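PDB 5C04: alkyl hydroperoxide reductase E from Mycobacterium tuberculosis, which probably reduces hydrogen peroxide and organic hydroperoxides to water and alcohols as a thiol peroxidase, protecting the bacterium against oxidative stress. Local coordinates for residues F12-Q17 against L92-P97; R117-V122 against F130-Q135; A7-F12 against G126-A131. The protein carries 1 engineered substitution. All blocks are in the same frame, centred on the assembly; numbering follows the deposited sequence.

Contact 1 of 3, residues F12-Q17 against L92-P97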
loop_
_atom_site.group_PDB
_atom_site.type_symbol
_atom_site.label_atom_id
_atom_site.label_comp_id
_atom_site.label_asym_id
_atom_site.label_seq_id
_atom_site.Cartn_x
_atom_site.Cartn_y
_atom_site.Cartn_z
ATOM N N PHE A 12 -11.493 -15.562 6.421
ATOM C CA PHE A 12 -10.238 -14.865 6.277
ATOM C C PHE A 12 -9.664 -14.522 7.626
ATOM O O PHE A 12 -10.393 -14.402 8.602
ATOM C CB PHE A 12 -10.387 -13.587 5.418
ATOM C CG PHE A 12 -11.349 -12.545 5.980
ATOM C CD1 PHE A 12 -11.000 -11.750 7.064
ATOM C CD2 PHE A 12 -12.603 -12.352 5.403
ATOM C CE1 PHE A 12 -11.877 -10.795 7.571
ATOM C CE2 PHE A 12 -13.479 -11.396 5.899
ATOM C CZ PHE A 12 -13.118 -10.610 6.979
ATOM N N THR A 13 -8.341 -14.341 7.638
ATOM C CA THR A 13 -7.642 -13.794 8.786
ATOM C C THR A 13 -6.711 -12.701 8.277
ATOM O O THR A 13 -5.783 -12.993 7.503
ATOM C CB THR A 13 -6.805 -14.864 9.513
ATOM O OG1 THR A 13 -7.625 -16.013 9.809
ATOM C CG2 THR A 13 -6.218 -14.300 10.809
ATOM N N LEU A 14 -6.941 -11.464 8.724
ATOM C CA LEU A 14 -6.156 -10.307 8.253
ATOM C C LEU A 14 -5.726 -9.427 9.421
ATOM O O LEU A 14 -6.360 -9.380 10.470
ATOM C CB LEU A 14 -6.987 -9.460 7.259
ATOM C CG LEU A 14 -7.418 -10.142 5.959
ATOM C CD1 LEU A 14 -8.380 -9.247 5.173
ATOM C CD2 LEU A 14 -6.258 -10.556 5.055
ATOM N N ARG A 15 -4.654 -8.686 9.216
ATOM C CA ARG A 15 -4.207 -7.706 10.182
ATOM C C ARG A 15 -4.987 -6.397 10.152
ATOM O O ARG A 15 -5.225 -5.828 9.070
ATOM C CB ARG A 15 -2.746 -7.372 9.897
ATOM C CG ARG A 15 -1.812 -8.562 9.853
ATOM C CD ARG A 15 -1.088 -8.695 11.171
ATOM N NE ARG A 15 -0.243 -9.872 11.156
ATOM C CZ ARG A 15 0.106 -10.546 12.237
ATOM N NH1 ARG A 15 -0.323 -10.153 13.436
ATOM N NH2 ARG A 15 0.860 -11.621 12.115
ATOM N N ASP A 16 -5.333 -5.869 11.322
ATOM C CA ASP A 16 -5.880 -4.515 11.413
ATOM C C ASP A 16 -4.790 -3.462 11.550
ATOM O O ASP A 16 -3.585 -3.794 11.514
ATOM C CB ASP A 16 -6.976 -4.411 12.522
ATOM C CG ASP A 16 -6.423 -4.451 13.951
ATOM O OD1 ASP A 16 -5.194 -4.295 14.188
ATOM O OD2 ASP A 16 -7.265 -4.630 14.881
ATOM N N GLN A 17 -5.184 -2.203 11.694
ATOM C CA GLN A 17 -4.249 -1.060 11.700
ATOM C C GLN A 17 -3.274 -1.107 12.866
ATOM O O GLN A 17 -2.219 -0.485 12.820
ATOM C CB GLN A 17 -4.983 0.282 11.686
ATOM C CG GLN A 17 -5.913 0.527 12.889
ATOM C CD GLN A 17 -7.363 0.161 12.619
ATOM O OE1 GLN A 17 -7.653 -0.897 12.095
ATOM N NE2 GLN A 17 -8.271 1.044 12.991
ATOM N N LEU A 92 -8.765 -3.482 7.731
ATOM C CA LEU A 92 -8.012 -4.719 7.525
ATOM C C LEU A 92 -7.185 -4.679 6.273
ATOM O O LEU A 92 -7.601 -4.093 5.268
ATOM C CB LEU A 92 -8.934 -5.919 7.443
ATOM C CG LEU A 92 -9.895 -6.083 8.606
ATOM C CD1 LEU A 92 -10.575 -7.429 8.450
ATOM C CD2 LEU A 92 -9.221 -5.951 9.964
ATOM N N SER A 93 -6.006 -5.318 6.334
ATOM C CA SER A 93 -5.024 -5.276 5.236
ATOM C C SER A 93 -5.056 -6.515 4.359
ATOM O O SER A 93 -4.594 -7.583 4.782
ATOM C CB SER A 93 -3.617 -5.132 5.810
ATOM O OG SER A 93 -3.443 -3.866 6.372
ATOM N N ASP A 94 -5.577 -6.366 3.142
ATOM C CA ASP A 94 -5.583 -7.427 2.138
ATOM C C ASP A 94 -4.320 -7.244 1.253
ATOM O O ASP A 94 -4.395 -7.128 0.034
ATOM C CB ASP A 94 -6.903 -7.348 1.332
ATOM C CG ASP A 94 -7.168 -8.590 0.479
ATOM O OD1 ASP A 94 -6.587 -9.684 0.738
ATOM O OD2 ASP A 94 -7.954 -8.475 -0.489
ATOM N N PHE A 95 -3.174 -7.256 1.927
ATOM C CA PHE A 95 -1.920 -6.685 1.400
ATOM C C PHE A 95 -0.975 -7.684 0.727
ATOM O O PHE A 95 -0.423 -7.398 -0.347
ATOM C CB PHE A 95 -1.181 -6.008 2.542
ATOM C CG PHE A 95 0.230 -5.585 2.207
ATOM C CD1 PHE A 95 0.451 -4.443 1.452
ATOM C CD2 PHE A 95 1.316 -6.296 2.691
ATOM C CE1 PHE A 95 1.728 -4.044 1.133
ATOM C CE2 PHE A 95 2.592 -5.913 2.371
ATOM C CZ PHE A 95 2.790 -4.788 1.602
ATOM N N TRP A 96 -0.773 -8.829 1.362
ATOM C CA TRP A 96 0.154 -9.829 0.831
ATOM C C TRP A 96 -0.224 -11.188 1.413
ATOM O O TRP A 96 -0.043 -11.410 2.612
ATOM C CB TRP A 96 1.585 -9.454 1.197
ATOM C CG TRP A 96 2.595 -10.315 0.520
ATOM C CD1 TRP A 96 3.428 -11.244 1.093
ATOM C CD2 TRP A 96 2.908 -10.305 -0.869
ATOM N NE1 TRP A 96 4.248 -11.798 0.141
ATOM C CE2 TRP A 96 3.936 -11.255 -1.077
ATOM C CE3 TRP A 96 2.434 -9.584 -1.957
ATOM C CZ2 TRP A 96 4.495 -11.479 -2.337
ATOM C CZ3 TRP A 96 2.983 -9.819 -3.200
ATOM C CH2 TRP A 96 3.987 -10.757 -3.382
ATOM N N PRO A 97 -0.779 -12.089 0.605
ATOM C CA PRO A 97 -0.986 -11.928 -0.842
ATOM C C PRO A 97 -1.919 -10.778 -1.227
ATOM O O PRO A 97 -2.939 -10.551 -0.569
ATOM C CB PRO A 97 -1.611 -13.260 -1.268
ATOM C CG PRO A 97 -2.185 -13.823 -0.023
ATOM C CD PRO A 97 -1.317 -13.371 1.101
HETATM O O HOH W 1 -3.173 -8.739 6.815
#
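R15 and L92-S93 meet in a short antiparallel contact at the seam where strand 13-16 is added to strand 91-93 of the central sheet. One direct backbone bond spans the pair: S93 N to R15 O, 2.9 Å, bent at the hydrogen (148°). L92 CA adds a CH···O contact to that same R15 O at 3.4 Å. Beside this bond the backbones are bridged by a water that accepts from R15 N (2.8 Å) and donates to S93 O (2.7 Å), taking the place of a second direct link. L14 CD2 also lies against S93 O.

L92 carries the apolar part with both of its branches. Its CD1 touches CE1 of the F12 ring at 3.7 Å, while its CD2 reaches D16 CB, also at 3.7 Å. With CG between its backbone N and carbonyl carbon (chi1 61°), F12 turns its ring toward the leucine, which it crosses at about a right angle. L14 crosses L92 in the same way, CB to CB at 4.0 Å. A branched leucine suits a place with neighbours on two sides, and V22 and I70 pack on it as well. Small S93 fits beside helix 75-85, its hydroxyl bonded to G73 O; the D94 carboxylate is held by S102 OG and V101 N. Further along, W96 NE1 bonds to E110 O of the second subunit. An N-terminal hairpin, strands 13-16 and 21-23, laid on the thioredoxin-fold sheet is characteristic of peroxiredoxins.

Contact 2 of 3, residues R117-V122 against F130-Q135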
loop_
_atom_site.group_PDB
_atom_site.type_symbol
_atom_site.label_atom_id
_atom_site.label_comp_id
_atom_site.label_asym_id
_atom_site.label_seq_id
_atom_site.Cartn_x
_atom_site.Cartn_y
_atom_site.Cartn_z
ATOM N N ARG A 117 -15.625 -1.431 -4.950
ATOM C CA ARG A 117 -16.464 -1.061 -3.816
ATOM C C ARG A 117 -17.481 -2.170 -3.540
ATOM O O ARG A 117 -18.688 -2.032 -3.804
ATOM C CB ARG A 117 -17.124 0.317 -4.061
ATOM C CG ARG A 117 -16.094 1.428 -4.157
ATOM C CD ARG A 117 -16.678 2.856 -4.144
ATOM N NE ARG A 117 -15.629 3.760 -4.586
ATOM C CZ ARG A 117 -14.588 4.146 -3.853
ATOM N NH1 ARG A 117 -14.530 3.849 -2.573
ATOM N NH2 ARG A 117 -13.586 4.816 -4.435
ATOM N N GLY A 118 -16.970 -3.275 -3.028
ATOM C CA GLY A 118 -17.768 -4.444 -2.672
ATOM C C GLY A 118 -18.260 -4.316 -1.251
ATOM O O GLY A 118 -17.533 -3.881 -0.356
ATOM N N THR A 119 -19.513 -4.695 -1.004
ATOM C CA THR A 119 -20.037 -4.668 0.348
ATOM C C THR A 119 -20.840 -5.936 0.588
ATOM O O THR A 119 -21.612 -6.344 -0.276
ATOM C CB THR A 119 -21.008 -3.495 0.594
ATOM O OG1 THR A 119 -20.605 -2.332 -0.137
ATOM C CG2 THR A 119 -21.152 -3.212 2.096
ATOM N N PHE A 120 -20.666 -6.520 1.752
ATOM C CA PHE A 120 -21.403 -7.712 2.142
ATOM C C PHE A 120 -21.871 -7.593 3.556
ATOM O O PHE A 120 -21.254 -6.946 4.392
ATOM C CB PHE A 120 -20.493 -8.937 2.027
ATOM C CG PHE A 120 -19.962 -9.148 0.661
ATOM C CD1 PHE A 120 -18.760 -8.558 0.299
ATOM C CD2 PHE A 120 -20.618 -9.942 -0.258
ATOM C CE1 PHE A 120 -18.265 -8.714 -0.974
ATOM C CE2 PHE A 120 -20.129 -10.113 -1.531
ATOM C CZ PHE A 120 -18.929 -9.506 -1.889
ATOM N N VAL A 121 -23.024 -8.206 3.836
ATOM C CA VAL A 121 -23.417 -8.455 5.203
ATOM C C VAL A 121 -23.449 -9.964 5.393
ATOM O O VAL A 121 -24.054 -10.688 4.578
ATOM C CB VAL A 121 -24.774 -7.829 5.541
ATOM C CG1 VAL A 121 -25.196 -8.287 6.936
ATOM C CG2 VAL A 121 -24.717 -6.312 5.432
ATOM N N VAL A 122 -22.751 -10.414 6.435
ATOM C CA VAL A 122 -22.621 -11.825 6.778
ATOM C C VAL A 122 -23.437 -12.043 8.027
ATOM O O VAL A 122 -23.267 -11.339 9.032
ATOM C CB VAL A 122 -21.143 -12.224 7.054
ATOM C CG1 VAL A 122 -21.023 -13.713 7.324
ATOM C CG2 VAL A 122 -20.252 -11.840 5.887
ATOM N N PHE A 130 -26.520 -9.881 2.115
ATOM C CA PHE A 130 -26.545 -8.687 1.304
ATOM C C PHE A 130 -25.226 -8.689 0.532
ATOM O O PHE A 130 -24.188 -9.073 1.094
ATOM C CB PHE A 130 -26.642 -7.435 2.191
ATOM C CG PHE A 130 -26.484 -6.151 1.441
ATOM C CD1 PHE A 130 -27.536 -5.572 0.752
ATOM C CD2 PHE A 130 -25.250 -5.506 1.399
ATOM C CE1 PHE A 130 -27.379 -4.373 0.063
ATOM C CE2 PHE A 130 -25.090 -4.341 0.700
ATOM C CZ PHE A 130 -26.120 -3.772 0.008
ATOM N N ALA A 131 -25.284 -8.266 -0.729
ATOM C CA ALA A 131 -24.092 -8.246 -1.590
ATOM C C ALA A 131 -24.216 -7.203 -2.672
ATOM O O ALA A 131 -25.203 -7.173 -3.409
ATOM C CB ALA A 131 -23.844 -9.620 -2.201
ATOM N N GLU A 132 -23.206 -6.336 -2.790
ATOM C CA GLU A 132 -23.177 -5.396 -3.889
ATOM C C GLU A 132 -21.736 -5.169 -4.304
ATOM O O GLU A 132 -20.804 -5.429 -3.512
ATOM C CB GLU A 132 -23.796 -4.063 -3.501
ATOM C CG GLU A 132 -22.949 -3.269 -2.512
ATOM C CD GLU A 132 -23.521 -1.951 -2.058
ATOM O OE1 GLU A 132 -24.559 -1.484 -2.610
ATOM O OE2 GLU A 132 -22.914 -1.357 -1.121
ATOM N N MET A 133 -21.562 -4.669 -5.520
ATOM C CA MET A 133 -20.240 -4.210 -5.963
ATOM C C MET A 133 -20.355 -3.057 -6.922
ATOM O O MET A 133 -20.891 -3.207 -8.024
ATOM C CB MET A 133 -19.436 -5.327 -6.625
ATOM C CG MET A 133 -17.955 -4.990 -6.775
ATOM S SD MET A 133 -17.048 -6.058 -7.914
ATOM C CE MET A 133 -17.670 -5.537 -9.508
ATOM N N LYS A 134 -19.866 -1.897 -6.493
ATOM C CA LYS A 134 -19.776 -0.721 -7.335
ATOM C C LYS A 134 -18.341 -0.504 -7.819
ATOM O O LYS A 134 -17.384 -1.035 -7.241
ATOM C CB LYS A 134 -20.312 0.507 -6.587
ATOM C CG LYS A 134 -21.742 0.332 -6.074
ATOM C CD LYS A 134 -22.705 0.022 -7.201
ATOM C CE LYS A 134 -24.151 0.208 -6.766
ATOM N NZ LYS A 134 -24.468 -0.701 -5.632
ATOM N N GLN A 135 -18.190 0.286 -8.871
ATOM C CA GLN A 135 -16.880 0.597 -9.409
ATOM C C GLN A 135 -16.141 1.643 -8.567
ATOM O O GLN A 135 -16.743 2.343 -7.733
ATOM C CB GLN A 135 -17.003 1.065 -10.862
ATOM C CG GLN A 135 -17.554 -0.004 -11.801
ATOM C CD GLN A 135 -16.651 -1.220 -11.901
ATOM O OE1 GLN A 135 -15.474 -1.103 -12.220
ATOM N NE2 GLN A 135 -17.195 -2.394 -11.597
#
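T119 runs alongside E132, both side chains pointing the same way, and its OG1 donates to the anti lone pair of E132 OE2 at 2.7 Å. E132 sets off between its backbone N and carbonyl carbon (chi1 70°) and is extended from there, which brings the carboxylate level with the threonine hydroxyl. OE2 is also bonded by W145 NE1, T119 OG1 by R140 NH1, and the other oxygen, E132 OE1, makes a salt bridge to K134 NZ (3.1 Å) at the end of a bent lysine chain.

Beneath these groups the two arms of an antiparallel hairpin are joined by five backbone bonds, such as T119 N to E132 O at 2.9 Å. On the same face V121 packs CB to CB on F130 at 3.9 Å, both against helix 143-150. The reverse face is apolar: F120 CD2 touches A131 CB at 3.8 Å, where a small residue suits the broad ring. Opposite M133 stands G118, and with no side chain there the two CA atoms come to 4.1 Å.

R117 stretches past the end of the partner strand, CD lying 3.6 Å from Q135 O. Its guanidinium is tied to E49 and to P136 O, and its side chain comes within about 3 Å of that of C46. Buried polar groups are thus satisfied by one another, and the anchored arginine would be expected to lend positive charge to the probable active site, as in other peroxiredoxins.

Contact 3 of 3, residues A7-F12 against G126-A131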
loop_
_atom_site.group_PDB
_atom_site.type_symbol
_atom_site.label_atom_id
_atom_site.label_comp_id
_atom_site.label_asym_id
_atom_site.label_seq_id
_atom_site.Cartn_x
_atom_site.Cartn_y
_atom_site.Cartn_z
ATOM N N ALA A 7 -24.595 -17.537 -0.528
ATOM C CA ALA A 7 -23.300 -18.181 -0.460
ATOM C C ALA A 7 -22.734 -18.105 0.949
ATOM O O ALA A 7 -23.045 -17.188 1.716
ATOM C CB ALA A 7 -22.332 -17.534 -1.447
ATOM N N THR A 8 -21.873 -19.056 1.273
ATOM C CA THR A 8 -21.130 -19.016 2.515
ATOM C C THR A 8 -19.986 -18.028 2.317
ATOM O O THR A 8 -19.239 -18.118 1.339
ATOM C CB THR A 8 -20.588 -20.400 2.889
ATOM O OG1 THR A 8 -21.694 -21.297 3.087
ATOM C CG2 THR A 8 -19.753 -20.343 4.169
ATOM N N ALA A 9 -19.875 -17.079 3.238
ATOM C CA ALA A 9 -18.786 -16.081 3.199
ATOM C C ALA A 9 -17.420 -16.754 3.386
ATOM O O ALA A 9 -17.219 -17.429 4.394
ATOM C CB ALA A 9 -18.996 -15.073 4.304
ATOM N N PRO A 10 -16.460 -16.544 2.442
ATOM C CA PRO A 10 -15.138 -17.142 2.624
ATOM C C PRO A 10 -14.494 -16.682 3.916
ATOM O O PRO A 10 -14.547 -15.491 4.227
ATOM C CB PRO A 10 -14.363 -16.642 1.402
ATOM C CG PRO A 10 -15.409 -16.536 0.347
ATOM C CD PRO A 10 -16.647 -16.067 1.061
ATOM N N ASP A 11 -13.862 -17.590 4.660
ATOM C CA ASP A 11 -13.169 -17.165 5.874
ATOM C C ASP A 11 -11.905 -16.404 5.496
ATOM O O ASP A 11 -11.338 -16.567 4.408
ATOM C CB ASP A 11 -12.752 -18.330 6.785
ATOM C CG ASP A 11 -12.605 -17.903 8.276
ATOM O OD1 ASP A 11 -12.891 -16.728 8.644
ATOM O OD2 ASP A 11 -12.235 -18.782 9.098
ATOM N N PHE A 12 -11.493 -15.562 6.421
ATOM C CA PHE A 12 -10.238 -14.865 6.277
ATOM C C PHE A 12 -9.664 -14.522 7.626
ATOM O O PHE A 12 -10.393 -14.402 8.602
ATOM C CB PHE A 12 -10.387 -13.587 5.418
ATOM C CG PHE A 12 -11.349 -12.545 5.980
ATOM C CD1 PHE A 12 -11.000 -11.750 7.064
ATOM C CD2 PHE A 12 -12.603 -12.352 5.403
ATOM C CE1 PHE A 12 -11.877 -10.795 7.571
ATOM C CE2 PHE A 12 -13.479 -11.396 5.899
ATOM C CZ PHE A 12 -13.118 -10.610 6.979
ATOM N N GLY A 126 -22.767 -17.186 9.099
ATOM C CA GLY A 126 -21.731 -17.110 8.064
ATOM C C GLY A 126 -22.225 -17.058 6.624
ATOM O O GLY A 126 -21.450 -17.281 5.686
ATOM N N ILE A 127 -23.507 -16.762 6.442
ATOM C CA ILE A 127 -24.106 -16.730 5.119
ATOM C C ILE A 127 -24.228 -15.269 4.681
ATOM O O ILE A 127 -24.622 -14.403 5.473
ATOM C CB ILE A 127 -25.500 -17.420 5.131
ATOM C CG1 ILE A 127 -25.381 -18.871 5.599
ATOM C CG2 ILE A 127 -26.157 -17.330 3.761
ATOM C CD1 ILE A 127 -24.642 -19.793 4.654
ATOM N N ILE A 128 -23.893 -15.009 3.417
ATOM C CA ILE A 128 -24.038 -13.672 2.811
ATOM C C ILE A 128 -25.531 -13.381 2.628
ATOM O O ILE A 128 -26.254 -14.166 2.000
ATOM C CB ILE A 128 -23.288 -13.567 1.453
ATOM C CG1 ILE A 128 -21.783 -13.688 1.687
ATOM C CG2 ILE A 128 -23.613 -12.268 0.733
ATOM C CD1 ILE A 128 -20.969 -13.897 0.428
ATOM N N ARG A 129 -25.984 -12.294 3.240
ATOM C CA ARG A 129 -27.393 -11.884 3.187
ATOM C C ARG A 129 -27.617 -10.592 2.410
ATOM O O ARG A 129 -28.765 -10.228 2.111
ATOM C CB ARG A 129 -27.930 -11.743 4.613
ATOM C CG ARG A 129 -27.913 -13.046 5.408
ATOM C CD ARG A 129 -28.820 -14.115 4.807
ATOM N NE ARG A 129 -28.725 -15.392 5.523
ATOM C CZ ARG A 129 -29.303 -16.525 5.124
ATOM N NH1 ARG A 129 -30.037 -16.552 4.012
ATOM N NH2 ARG A 129 -29.157 -17.642 5.841
ATOM N N PHE A 130 -26.520 -9.881 2.115
ATOM C CA PHE A 130 -26.545 -8.687 1.304
ATOM C C PHE A 130 -25.226 -8.689 0.532
ATOM O O PHE A 130 -24.188 -9.073 1.094
ATOM C CB PHE A 130 -26.642 -7.435 2.191
ATOM C CG PHE A 130 -26.484 -6.151 1.441
ATOM C CD1 PHE A 130 -27.536 -5.572 0.752
ATOM C CD2 PHE A 130 -25.250 -5.506 1.399
ATOM C CE1 PHE A 130 -27.379 -4.373 0.063
ATOM C CE2 PHE A 130 -25.090 -4.341 0.700
ATOM C CZ PHE A 130 -26.120 -3.772 0.008
ATOM N N ALA A 131 -25.284 -8.266 -0.729
ATOM C CA ALA A 131 -24.092 -8.246 -1.590
ATOM C C ALA A 131 -24.216 -7.203 -2.672
ATOM O O ALA A 131 -25.203 -7.173 -3.409
ATOM C CB ALA A 131 -23.844 -9.620 -2.201
HETATM O O HOH W 2 -18.714 -17.575 6.750
#
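A single beta bridge, T8 with I127, straps the N-terminal loop to the entry of strand 128-134. Two backbone bonds frame it: I128 N to A7 O at 2.9 Å, almost straight (173°), and A9 N to G126 O, also 2.9 Å. G126 O takes a second bond, from a water at 3.0 Å that donates to A9 O too and so spans the next gap. G126 has a positive phi (89°), where a side chain would press on the preceding carbonyl, which explains the glycine. Just beyond the bridge R129 and F130 both face V121, a classic beta bulge early in the second strand of the hairpin.

I128 points its side chain at the loop, its CG1 4.1 Å from A9 CB and its CD1 4.3 Å from A7 CB; small alanines let the loop lie close to the isoleucine, which also packs on F120. I127 points outward but curls its CD1 back to T8 OG1 at 3.7 Å. Its CG2 sits over the centre of the R129 guanidinium, 3.5 Å above the plane, while R129 NE makes a salt bridge with D123. An isolated bridge of this kind fastens the loop ahead of the N-terminal hairpin to the edge of the thioredoxin-fold sheet at strand 128-134.

All three contacts reach the same mixed sheet. Contacts 1 and 2 lie on opposite sides of the chain's centre, 18 Å apart between centres. Contacts 2 and 3 are neighbours, 11 Å between centres, and their segments overlap at F130 and A131 on strand 128-134; V121 O and R129 N, 2.8 Å apart, probably form a hydrogen bond between them, and V122 CG2 packs on A9 CB. The segments of contacts 1 and 3, whose centres are 17 Å apart, overlap at F12, which touches L92 in contact 1 only. Contact 2 alone approaches the probable active-site C46, through R117; contacts 1 and 3 are away from it and attach the N-terminal region to the sheet.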